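PDB 4EUO: ABC transporter, substrate binding protein (Polyamine) from Agrobacterium tumefaciens, which binds gamma-amino-butanoic acid (GABA) in the periplasm, probably delivering it to an ABC transporter, as a class D periplasmic solute-binding protein. Local coordinates for residues A[105-108]-A[114-117]; A[132-135]-A[141-144]; A[184-189]-A[205-210]; A[199-204]-A[216-221]. All coordinates share one frame; numbering follows the deposited sequence.

Interaction 1 of 4, residues A[105-108]-A[114-117]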
loop_
_atom_site.group_PDB
_atom_site.type_symbol
_atom_site.label_atom_id
_atom_site.label_comp_id
_atom_site.label_asym_id
_atom_site.label_seq_id
_atom_site.Cartn_x
_atom_site.Cartn_y
_atom_site.Cartn_z
ATOM N N ILE A 105 0.558 -6.110 12.209
ATOM C CA ILE A 105 1.715 -6.751 12.812
ATOM C C ILE A 105 1.684 -8.215 12.422
ATOM O O ILE A 105 0.908 -9.009 12.992
ATOM C CB ILE A 105 1.755 -6.542 14.336
ATOM C CG1 ILE A 105 1.720 -5.032 14.660
ATOM C CG2 ILE A 105 3.019 -7.192 14.908
ATOM C CD1 ILE A 105 1.593 -4.712 16.173
ATOM N N GLY A 106 2.480 -8.557 11.409
ATOM C CA GLY A 106 2.589 -9.943 10.952
ATOM C C GLY A 106 3.602 -10.689 11.786
ATOM O O GLY A 106 4.563 -10.095 12.298
ATOM N N CYS A 107 3.377 -12.020 11.936
ATOM C CA CYS A 107 4.236 -12.782 12.794
ATOM C C CYS A 107 4.380 -14.226 12.350
ATOM O O CYS A 107 3.387 -14.916 12.140
ATOM C CB CYS A 107 3.709 -12.697 14.224
ATOM S SG CYS A 107 4.702 -13.609 15.428
ATOM N N ASN A 108 5.623 -14.703 12.325
ATOM C CA ASN A 108 5.919 -16.123 12.073
ATOM C C ASN A 108 5.813 -16.765 13.484
ATOM O O ASN A 108 6.791 -16.852 14.256
ATOM C CB ASN A 108 7.329 -16.232 11.505
ATOM C CG ASN A 108 7.781 -17.648 11.233
ATOM O OD1 ASN A 108 7.331 -18.592 11.888
ATOM N ND2 ASN A 108 8.657 -17.815 10.268
ATOM N N ALA A 114 6.698 -15.440 21.522
ATOM C CA ALA A 114 5.391 -14.780 21.544
ATOM C C ALA A 114 5.306 -13.767 20.408
ATOM O O ALA A 114 6.277 -13.026 20.181
ATOM C CB ALA A 114 5.204 -14.054 22.877
ATOM N N CYS A 115 4.138 -13.699 19.762
ATOM C CA CYS A 115 3.942 -12.658 18.737
ATOM C C CYS A 115 3.574 -11.348 19.399
ATOM O O CYS A 115 2.640 -11.316 20.204
ATOM C CB CYS A 115 2.834 -13.044 17.781
ATOM S SG CYS A 115 3.271 -14.393 16.680
ATOM N N PRO A 116 4.189 -10.239 18.981
ATOM C CA PRO A 116 3.737 -8.927 19.461
ATOM C C PRO A 116 2.306 -8.689 18.965
ATOM O O PRO A 116 1.972 -9.012 17.810
ATOM C CB PRO A 116 4.700 -7.943 18.787
ATOM C CG PRO A 116 5.882 -8.741 18.364
ATOM C CD PRO A 116 5.351 -10.137 18.082
ATOM N N LYS A 117 1.446 -8.165 19.850
ATOM C CA LYS A 117 0.064 -7.919 19.530
ATOM C C LYS A 117 -0.115 -6.428 19.232
ATOM O O LYS A 117 -0.921 -6.069 18.354
ATOM C CB LYS A 117 -0.815 -8.320 20.737
ATOM C CG LYS A 117 -2.311 -8.290 20.440
ATOM C CD LYS A 117 -3.164 -8.695 21.646
ATOM C CE LYS A 117 -2.681 -8.083 22.936
ATOM N NZ LYS A 117 -2.884 -6.615 22.990
HETATM O O HOH W 1 1.360 -10.485 15.535
#
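A disulfide bridge closes the loop that follows strand 96-107: Cys107, the last strand residue, is joined to Cys115 through their SG atoms, 2.1 Å apart. The bridge has a chi3 of -80°, close to the 90° magnitude that a relaxed disulfide adopts. The two cysteines reach it differently. In Cys107 the SG lies anti to the backbone N (chi1 -180°), whereas in Cys115 it turns back beside its own N, and the CA atoms of Cys107 and Cys115 end up 6.0 Å apart. Further along, the loop is laid against Ile105. Ile105 CG2 meets Pro116 O at 3.6 Å and lies near the proline CB, while Ile105 CD1, at the end of the other branch, reaches Lys117 O, also at 3.6 Å. The backbones do not bond directly here; a water bridges them, donating to Ile105 O at 3.0 Å and to Pro116 O at 2.8 Å. Lys117 O has its own partner, the hydroxyl of Ser217 on the adjoining strand, and Trp119 of helix 119-122 also packs on Ile105. The whole is a short disulfide-closed loop, cross-linking the end of a sheet strand to the segment that leads into the next helix.

Interaction 2 of 4, residues A[132-135]-A[141-144]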
loop_
_atom_site.group_PDB
_atom_site.type_symbol
_atom_site.label_atom_id
_atom_site.label_comp_id
_atom_site.label_asym_id
_atom_site.label_seq_id
_atom_site.Cartn_x
_atom_site.Cartn_y
_atom_site.Cartn_z
ATOM N N ARG A 132 13.090 -7.161 13.947
ATOM C CA ARG A 132 11.737 -6.801 13.535
ATOM C C ARG A 132 11.865 -6.042 12.242
ATOM O O ARG A 132 12.885 -5.406 12.000
ATOM C CB ARG A 132 10.970 -5.997 14.596
ATOM C CG ARG A 132 11.736 -4.817 15.176
ATOM C CD ARG A 132 12.389 -5.188 16.525
ATOM N NE ARG A 132 11.374 -5.311 17.579
ATOM C CZ ARG A 132 11.377 -6.221 18.556
ATOM N NH1 ARG A 132 12.359 -7.132 18.635
ATOM N NH2 ARG A 132 10.418 -6.215 19.477
ATOM N N THR A 133 10.820 -6.105 11.414
ATOM C CA THR A 133 10.904 -5.483 10.086
ATOM C C THR A 133 9.885 -4.383 9.866
ATOM O O THR A 133 8.729 -4.460 10.313
ATOM C CB THR A 133 10.891 -6.587 8.996
ATOM O OG1 THR A 133 11.137 -5.973 7.734
ATOM C CG2 THR A 133 9.596 -7.348 8.888
ATOM N N PHE A 134 10.339 -3.353 9.175
ATOM C CA PHE A 134 9.537 -2.165 8.848
ATOM C C PHE A 134 9.861 -1.757 7.430
ATOM O O PHE A 134 10.974 -2.033 6.934
ATOM C CB PHE A 134 9.919 -1.004 9.768
ATOM C CG PHE A 134 9.469 -1.189 11.194
ATOM C CD1 PHE A 134 8.161 -0.897 11.578
ATOM C CD2 PHE A 134 10.356 -1.634 12.163
ATOM C CE1 PHE A 134 7.752 -1.041 12.910
ATOM C CE2 PHE A 134 9.923 -1.838 13.482
ATOM C CZ PHE A 134 8.641 -1.513 13.853
ATOM N N TYR A 135 8.933 -1.007 6.824
ATOM C CA TYR A 135 9.082 -0.514 5.451
ATOM C C TYR A 135 10.221 0.475 5.357
ATOM O O TYR A 135 10.320 1.426 6.139
ATOM C CB TYR A 135 7.763 0.125 5.059
ATOM C CG TYR A 135 7.569 0.550 3.626
ATOM C CD1 TYR A 135 8.093 -0.197 2.578
ATOM C CD2 TYR A 135 6.716 1.606 3.314
ATOM C CE1 TYR A 135 7.813 0.128 1.253
ATOM C CE2 TYR A 135 6.414 1.924 1.995
ATOM C CZ TYR A 135 6.938 1.158 0.980
ATOM O OH TYR A 135 6.624 1.463 -0.319
ATOM N N GLY A 141 3.041 5.283 7.809
ATOM C CA GLY A 141 2.999 4.000 8.500
ATOM C C GLY A 141 3.965 3.847 9.656
ATOM O O GLY A 141 3.546 3.668 10.807
ATOM N N VAL A 142 5.276 3.868 9.367
ATOM C CA VAL A 142 6.267 3.584 10.418
ATOM C C VAL A 142 6.293 4.694 11.455
ATOM O O VAL A 142 6.321 4.415 12.670
ATOM C CB VAL A 142 7.662 3.352 9.831
ATOM C CG1 VAL A 142 8.649 3.163 10.967
ATOM C CG2 VAL A 142 7.669 2.115 8.957
ATOM N N ILE A 143 6.279 5.954 11.022
ATOM C CA ILE A 143 6.298 7.062 11.979
ATOM C C ILE A 143 5.047 6.987 12.862
ATOM O O ILE A 143 5.148 7.125 14.079
ATOM C CB ILE A 143 6.425 8.385 11.191
ATOM C CG1 ILE A 143 7.867 8.531 10.651
ATOM C CG2 ILE A 143 6.016 9.598 12.081
ATOM C CD1 ILE A 143 8.033 9.523 9.534
ATOM N N GLU A 144 3.875 6.751 12.266
ATOM C CA GLU A 144 2.655 6.634 13.050
ATOM C C GLU A 144 2.731 5.451 14.018
ATOM O O GLU A 144 2.370 5.597 15.187
ATOM C CB GLU A 144 1.435 6.467 12.131
ATOM C CG GLU A 144 1.034 7.706 11.319
ATOM C CD GLU A 144 1.773 7.964 10.021
ATOM O OE1 GLU A 144 2.789 7.292 9.722
ATOM O OE2 GLU A 144 1.284 8.844 9.272
#
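Val142, in the first turn of helix 142-149, presses its two methyls against Phe134 of the neighbouring strand, and this is the tight part of the contact. Val142 CG2 comes to 3.9 Å from Phe134 CB and lies near CD1 of the ring, approaching obliquely. Val142 CG1 meets Phe134 CD1 at 4.1 Å, so both methyls converge on CD1. With CG1 anti to the backbone N (chi1 176°), both branches can face the strand. The side toward Tyr135 is looser: Val142 CG2 still reaches Tyr135 O, but Tyr135 CB stands 4.4 Å from Val142 CG2 and the tyrosine ring leads away. Its hydroxyl bonds Glu60 of the ligand pocket, and its ring stacks on Trp179. That looser side is not a solvent front, since all three touching residues are buried; Trp308 and Leu169 from two other helices also pack on Val142. At the helix start, Gly141 occupies the N-cap position and Gly141 N donates to Glu144 OE1 at 2.8 Å, meeting the oxygen from above the carboxylate plane. Glu144 OE2 is held in turn by Tyr158 and Trp297. This is a strand-loop-helix connection, with the helix start packed against the sheet of an alpha/beta domain beside the binding cleft.

Interaction 3 of 4, residues A[184-189]-A[205-210]; sequences QSQQLI and TALEQS
Gln186 lays the aliphatic part of its side chain along Leu207, the two running past each other in opposite directions. Gln186 CB and CG each lie 4.1 Å from Leu207 CG. The leucine's two methyls divide the work: Leu207 CD2 touches Gln186 CB at 4.1 Å, while Leu207 CD1 reaches back to the glutamine's own backbone and stops 3.9 Å from Gln186 O. Beyond CG the glutamine chain is extended (chi2 168°), which carries its amide past the leucine to the preceding residue of the facing helix, where Gln186 NE2 sits 3.6 Å from Ala206 CB. That last approach is van der Waals packing. The polar needs of NE2 are met just beyond, by the carbonyl O of Arg203 one turn earlier in the same helix as Leu207 and by the hydroxyl of Thr11. Both bonds fix the rotation of the amide. The glutamine thus joins the two helices twice, through its aliphatic stem on Leu207 and through its amide on the Arg203 carbonyl, and Arg203 itself binds the ligand. Ile189, one turn further along, turns its end away from this pair and packs on Val214. Helix 182-190 lies beside helix 201-209 and, with other residues, packs on strands 132-135 and 176-179: Leu188 and Ile189 on Thr133, Leu188 also on Ile177, and Ser185 on Trp179.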
loop_
_atom_site.group_PDB
_atom_site.type_symbol
_atom_site.label_atom_id
_atom_site.label_comp_id
_atom_site.label_asym_id
_atom_site.label_seq_id
_atom_site.Cartn_x
_atom_site.Cartn_y
_atom_site.Cartn_z
ATOM N N GLN A 184 10.067 -8.966 -0.261
ATOM C CA GLN A 184 11.074 -8.977 0.797
ATOM C C GLN A 184 10.421 -9.026 2.167
ATOM O O GLN A 184 10.934 -9.740 3.047
ATOM C CB GLN A 184 12.004 -7.782 0.697
ATOM C CG GLN A 184 13.041 -7.784 1.810
ATOM C CD GLN A 184 14.145 -6.840 1.530
ATOM O OE1 GLN A 184 13.950 -5.704 1.121
ATOM N NE2 GLN A 184 15.360 -7.272 1.857
ATOM N N SER A 185 9.267 -8.318 2.375
ATOM C CA SER A 185 8.618 -8.445 3.674
ATOM C C SER A 185 8.166 -9.862 3.926
ATOM O O SER A 185 8.289 -10.366 5.054
ATOM C CB SER A 185 7.450 -7.477 3.813
ATOM O OG SER A 185 6.306 -7.870 3.066
ATOM N N GLN A 186 7.679 -10.525 2.864
ATOM C CA GLN A 186 7.239 -11.905 2.992
ATOM C C GLN A 186 8.412 -12.840 3.294
ATOM O O GLN A 186 8.295 -13.708 4.158
ATOM C CB GLN A 186 6.535 -12.320 1.702
ATOM C CG GLN A 186 5.172 -11.603 1.536
ATOM C CD GLN A 186 4.639 -11.779 0.161
ATOM O OE1 GLN A 186 5.288 -11.424 -0.864
ATOM N NE2 GLN A 186 3.392 -12.242 0.063
ATOM N N GLN A 187 9.553 -12.624 2.624
ATOM C CA GLN A 187 10.749 -13.451 2.891
ATOM C C GLN A 187 11.206 -13.266 4.330
ATOM O O GLN A 187 11.527 -14.258 4.982
ATOM C CB GLN A 187 11.864 -13.008 1.928
ATOM C CG GLN A 187 13.212 -13.757 2.096
ATOM C CD GLN A 187 14.115 -13.013 3.103
ATOM O OE1 GLN A 187 14.544 -13.569 4.118
ATOM N NE2 GLN A 187 14.385 -11.720 2.894
ATOM N N LEU A 188 11.291 -12.023 4.808
ATOM C CA LEU A 188 11.768 -11.770 6.149
ATOM C C LEU A 188 10.911 -12.433 7.205
ATOM O O LEU A 188 11.461 -13.054 8.132
ATOM C CB LEU A 188 11.888 -10.268 6.402
ATOM C CG LEU A 188 13.027 -9.595 5.660
ATOM C CD1 LEU A 188 12.915 -8.087 5.738
ATOM C CD2 LEU A 188 14.396 -10.066 6.176
ATOM N N ILE A 189 9.575 -12.350 7.082
ATOM C CA ILE A 189 8.679 -12.980 8.031
ATOM C C ILE A 189 8.793 -14.508 7.891
ATOM O O ILE A 189 9.024 -15.200 8.898
ATOM C CB ILE A 189 7.205 -12.512 7.812
ATOM C CG1 ILE A 189 7.022 -10.979 8.002
ATOM C CG2 ILE A 189 6.254 -13.347 8.675
ATOM C CD1 ILE A 189 7.234 -10.502 9.454
ATOM N N THR A 205 -1.894 -12.408 3.875
ATOM C CA THR A 205 -2.921 -13.244 3.251
ATOM C C THR A 205 -2.255 -14.121 2.187
ATOM O O THR A 205 -2.532 -15.333 2.123
ATOM C CB THR A 205 -3.977 -12.366 2.590
ATOM O OG1 THR A 205 -4.629 -11.642 3.637
ATOM C CG2 THR A 205 -5.008 -13.173 1.807
ATOM N N ALA A 206 -1.364 -13.551 1.356
ATOM C CA ALA A 206 -0.719 -14.351 0.296
ATOM C C ALA A 206 0.170 -15.424 0.847
ATOM O O ALA A 206 0.182 -16.542 0.304
ATOM C CB ALA A 206 0.038 -13.442 -0.633
ATOM N N LEU A 207 0.913 -15.143 1.915
ATOM C CA LEU A 207 1.744 -16.169 2.533
ATOM C C LEU A 207 0.868 -17.322 3.001
ATOM O O LEU A 207 1.181 -18.484 2.717
ATOM C CB LEU A 207 2.517 -15.625 3.726
ATOM C CG LEU A 207 3.832 -14.939 3.411
ATOM C CD1 LEU A 207 4.431 -14.321 4.666
ATOM C CD2 LEU A 207 4.861 -15.907 2.752
ATOM N N GLU A 208 -0.254 -17.025 3.665
ATOM C CA GLU A 208 -1.180 -18.043 4.163
ATOM C C GLU A 208 -1.748 -18.838 2.991
ATOM O O GLU A 208 -1.875 -20.070 3.098
ATOM C CB GLU A 208 -2.325 -17.378 4.960
ATOM C CG GLU A 208 -3.357 -18.360 5.502
ATOM C CD GLU A 208 -4.347 -17.729 6.458
ATOM O OE1 GLU A 208 -3.917 -17.262 7.537
ATOM O OE2 GLU A 208 -5.553 -17.698 6.125
ATOM N N GLN A 209 -2.067 -18.178 1.881
ATOM C CA GLN A 209 -2.624 -18.801 0.671
ATOM C C GLN A 209 -1.607 -19.812 0.103
ATOM O O GLN A 209 -2.004 -20.868 -0.441
ATOM C CB GLN A 209 -2.938 -17.756 -0.404
ATOM C CG GLN A 209 -4.231 -16.976 -0.197
ATOM C CD GLN A 209 -4.390 -15.771 -1.109
ATOM O OE1 GLN A 209 -3.465 -15.333 -1.796
ATOM N NE2 GLN A 209 -5.573 -15.186 -1.116
ATOM N N SER A 210 -0.295 -19.524 0.268
ATOM C CA SER A 210 0.794 -20.382 -0.201
ATOM C C SER A 210 1.201 -21.395 0.844
ATOM O O SER A 210 2.256 -22.007 0.728
ATOM C CB SER A 210 1.992 -19.540 -0.631
ATOM O OG SER A 210 2.907 -20.377 -1.323
#

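Interaction 4 of 4, residues A[199-204]-A[216-221]. With ABU (gamma-amino-butanoic acid), chain E.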
loop_
_atom_site.group_PDB
_atom_site.type_symbol
_atom_site.label_atom_id
_atom_site.label_comp_id
_atom_site.label_asym_id
_atom_site.label_seq_id
_atom_site.Cartn_x
_atom_site.Cartn_y
_atom_site.Cartn_z
ATOM N N VAL A 199 3.713 -4.842 8.281
ATOM C CA VAL A 199 3.678 -5.273 6.893
ATOM C C VAL A 199 2.336 -4.984 6.257
ATOM O O VAL A 199 1.326 -4.789 6.948
ATOM C CB VAL A 199 3.968 -6.812 6.800
ATOM C CG1 VAL A 199 5.382 -7.122 7.314
ATOM C CG2 VAL A 199 2.950 -7.603 7.617
ATOM N N TRP A 200 2.295 -4.994 4.919
ATOM C CA TRP A 200 1.054 -4.823 4.180
ATOM C C TRP A 200 0.191 -6.045 4.444
ATOM O O TRP A 200 0.666 -7.182 4.284
ATOM C CB TRP A 200 1.348 -4.681 2.687
ATOM C CG TRP A 200 2.077 -3.444 2.281
ATOM C CD1 TRP A 200 1.905 -2.189 2.779
ATOM C CD2 TRP A 200 3.006 -3.325 1.198
ATOM N NE1 TRP A 200 2.696 -1.283 2.084
ATOM C CE2 TRP A 200 3.368 -1.958 1.095
ATOM C CE3 TRP A 200 3.568 -4.242 0.296
ATOM C CZ2 TRP A 200 4.284 -1.492 0.141
ATOM C CZ3 TRP A 200 4.429 -3.772 -0.688
ATOM C CH2 TRP A 200 4.801 -2.416 -0.740
ATOM N N ASN A 201 -1.096 -5.846 4.807
ATOM C CA ASN A 201 -1.896 -6.986 5.241
ATOM C C ASN A 201 -2.037 -8.084 4.202
ATOM O O ASN A 201 -1.996 -9.277 4.542
ATOM C CB ASN A 201 -3.252 -6.528 5.774
ATOM C CG ASN A 201 -4.203 -6.066 4.692
ATOM O OD1 ASN A 201 -4.117 -4.926 4.196
ATOM N ND2 ASN A 201 -5.096 -6.963 4.267
ATOM N N GLY A 202 -2.205 -7.702 2.955
ATOM C CA GLY A 202 -2.416 -8.660 1.890
ATOM C C GLY A 202 -1.203 -9.537 1.657
ATOM O O GLY A 202 -1.343 -10.672 1.179
ATOM N N ARG A 203 -0.005 -9.078 2.036
ATOM C CA ARG A 203 1.182 -9.924 1.882
ATOM C C ARG A 203 1.129 -11.097 2.858
ATOM O O ARG A 203 1.650 -12.174 2.537
ATOM C CB ARG A 203 2.433 -9.100 2.091
ATOM C CG ARG A 203 2.629 -8.047 1.008
ATOM C CD ARG A 203 3.096 -8.688 -0.300
ATOM N NE ARG A 203 3.028 -7.720 -1.401
ATOM C CZ ARG A 203 3.626 -7.890 -2.574
ATOM N NH1 ARG A 203 4.380 -8.958 -2.792
ATOM N NH2 ARG A 203 3.544 -6.953 -3.512
ATOM N N MET A 204 0.470 -10.915 4.015
ATOM C CA MET A 204 0.285 -12.009 4.973
ATOM C C MET A 204 -0.812 -12.948 4.461
ATOM O O MET A 204 -0.632 -14.173 4.534
ATOM C CB MET A 204 -0.068 -11.458 6.354
ATOM C CG MET A 204 1.017 -10.567 6.959
ATOM S SD MET A 204 2.644 -11.357 7.133
ATOM C CE MET A 204 3.522 -10.765 5.611
ATOM N N THR A 216 -1.598 -12.564 12.189
ATOM C CA THR A 216 -1.703 -11.125 11.987
ATOM C C THR A 216 -2.422 -10.520 13.194
ATOM O O THR A 216 -3.510 -10.990 13.537
ATOM C CB THR A 216 -2.520 -10.813 10.726
ATOM O OG1 THR A 216 -1.780 -11.241 9.581
ATOM C CG2 THR A 216 -2.806 -9.349 10.574
ATOM N N SER A 217 -1.832 -9.490 13.808
ATOM C CA SER A 217 -2.549 -8.691 14.795
ATOM C C SER A 217 -3.035 -7.422 14.112
ATOM O O SER A 217 -2.215 -6.675 13.544
ATOM C CB SER A 217 -1.696 -8.338 16.002
ATOM O OG SER A 217 -2.463 -7.460 16.825
ATOM N N TRP A 218 -4.349 -7.170 14.197
ATOM C CA TRP A 218 -4.978 -5.973 13.640
ATOM C C TRP A 218 -5.127 -4.872 14.697
ATOM O O TRP A 218 -5.802 -3.859 14.425
ATOM C CB TRP A 218 -6.352 -6.327 13.077
ATOM C CG TRP A 218 -6.275 -7.227 11.883
ATOM C CD1 TRP A 218 -6.272 -8.598 11.874
ATOM C CD2 TRP A 218 -6.284 -6.815 10.514
ATOM N NE1 TRP A 218 -6.258 -9.060 10.576
ATOM C CE2 TRP A 218 -6.281 -7.984 9.720
ATOM C CE3 TRP A 218 -6.336 -5.563 9.876
ATOM C CZ2 TRP A 218 -6.298 -7.932 8.327
ATOM C CZ3 TRP A 218 -6.363 -5.516 8.502
ATOM C CH2 TRP A 218 -6.309 -6.686 7.742
ATOM N N ALA A 219 -4.474 -5.028 15.868
ATOM C CA ALA A 219 -4.601 -4.009 16.909
ATOM C C ALA A 219 -3.955 -2.690 16.459
ATOM O O ALA A 219 -2.761 -2.625 16.190
ATOM C CB ALA A 219 -3.969 -4.503 18.212
ATOM N N GLN A 220 -4.755 -1.623 16.429
ATOM C CA GLN A 220 -4.338 -0.299 15.934
ATOM C C GLN A 220 -3.788 -0.406 14.492
ATOM O O GLN A 220 -2.870 0.311 14.124
ATOM C CB GLN A 220 -3.348 0.432 16.844
ATOM C CG GLN A 220 -3.903 0.685 18.254
ATOM C CD GLN A 220 -2.838 1.351 19.069
ATOM O OE1 GLN A 220 -1.732 0.858 19.242
ATOM N NE2 GLN A 220 -3.130 2.555 19.551
ATOM N N ASN A 221 -4.347 -1.300 13.688
ATOM C CA ASN A 221 -3.866 -1.441 12.288
ATOM C C ASN A 221 -3.976 -0.071 11.626
ATOM O O ASN A 221 -4.924 0.668 11.894
ATOM C CB ASN A 221 -4.631 -2.519 11.562
ATOM C CG ASN A 221 -6.070 -2.199 11.267
ATOM O OD1 ASN A 221 -6.406 -1.680 10.191
ATOM N ND2 ASN A 221 -6.990 -2.588 12.191
HETATM N N ABU E . 1.395 0.274 -1.368
HETATM C CD ABU E . 0.786 -0.993 -0.943
HETATM C CB ABU E . 1.299 -2.158 -1.753
HETATM C CG ABU E . 0.628 -3.410 -1.301
HETATM C C ABU E . 1.137 -4.691 -1.929
HETATM O O ABU E . 0.844 -5.834 -1.314
HETATM O OXT ABU E . 1.943 -4.709 -2.962
#
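Asn201 meets Trp218 where strand 196-200 runs into helix 201-209, a junction at the GABA-binding cleft of this periplasmic binding protein fold, packed against strand 215-229. Across the two segments the contacts are van der Waals. Trp218 CH2, at the far end of the indole, comes to 3.6 Å from Asn201 CB; the amide plane is turned 50° from the ring and the approach is oblique. Asn201 ND2 donates to Gly261 O and OD1 accepts from Ser102 N, so the amide is held from both ends. Nearby, Met204 CB rests 3.7 Å from Thr216 OG1, and the CG2 methyl of Thr216 covers one face of the Trp218 ring toward its rim. Hydrogen bonds within 216-221 shape the corner: a type II turn spans Trp218 to Asn221, Trp218 O accepts from both N and ND2 of Asn221, and Ser217 OG accepts from Ala219 N in an ST turn. The ligand is met from segment 199-204, by the strand residue Trp200 and the helix residue Arg203, while Tyr262, Thr12 and Asp226 add further bonds. GABA passes over the Trp200 indole, its CB 3.3 Å above the indole plane, over the ring centre. Arg203 grips the carboxylate with a side-on fork, and Arg203 NH2 also donates to Gly9 O. Arg203 NE donates to ligand O at 2.9 Å, and Arg203 NH2 meets ligand OXT at 2.8 Å in a nearly straight bond of 174°.

Overall arrangement
From the N terminus, interaction 1 closes the short loop after strand 96-107, and interaction 2 then closes another between strand 132-135 and helix 142-149. These two stand in series. Interactions 3 and 4 cross: 199-204 falls between 184-189 and 205-210, while 216-221 follows both, and helix 201-209 serves each contact. Interaction 1 meets interaction 4 where Ile105 O bonds Ser217 N in the shared sheet, and interaction 3 where Asn108 ND2 reaches Ile189 O. Interaction 2 touches interaction 3 through Thr133 and Leu188, and interaction 4 through Tyr135 and Trp200. Together they tie strands 96-107, 132-135, 196-200 and 215-229 of the sheet to helices 142-149, 182-190 and 201-209.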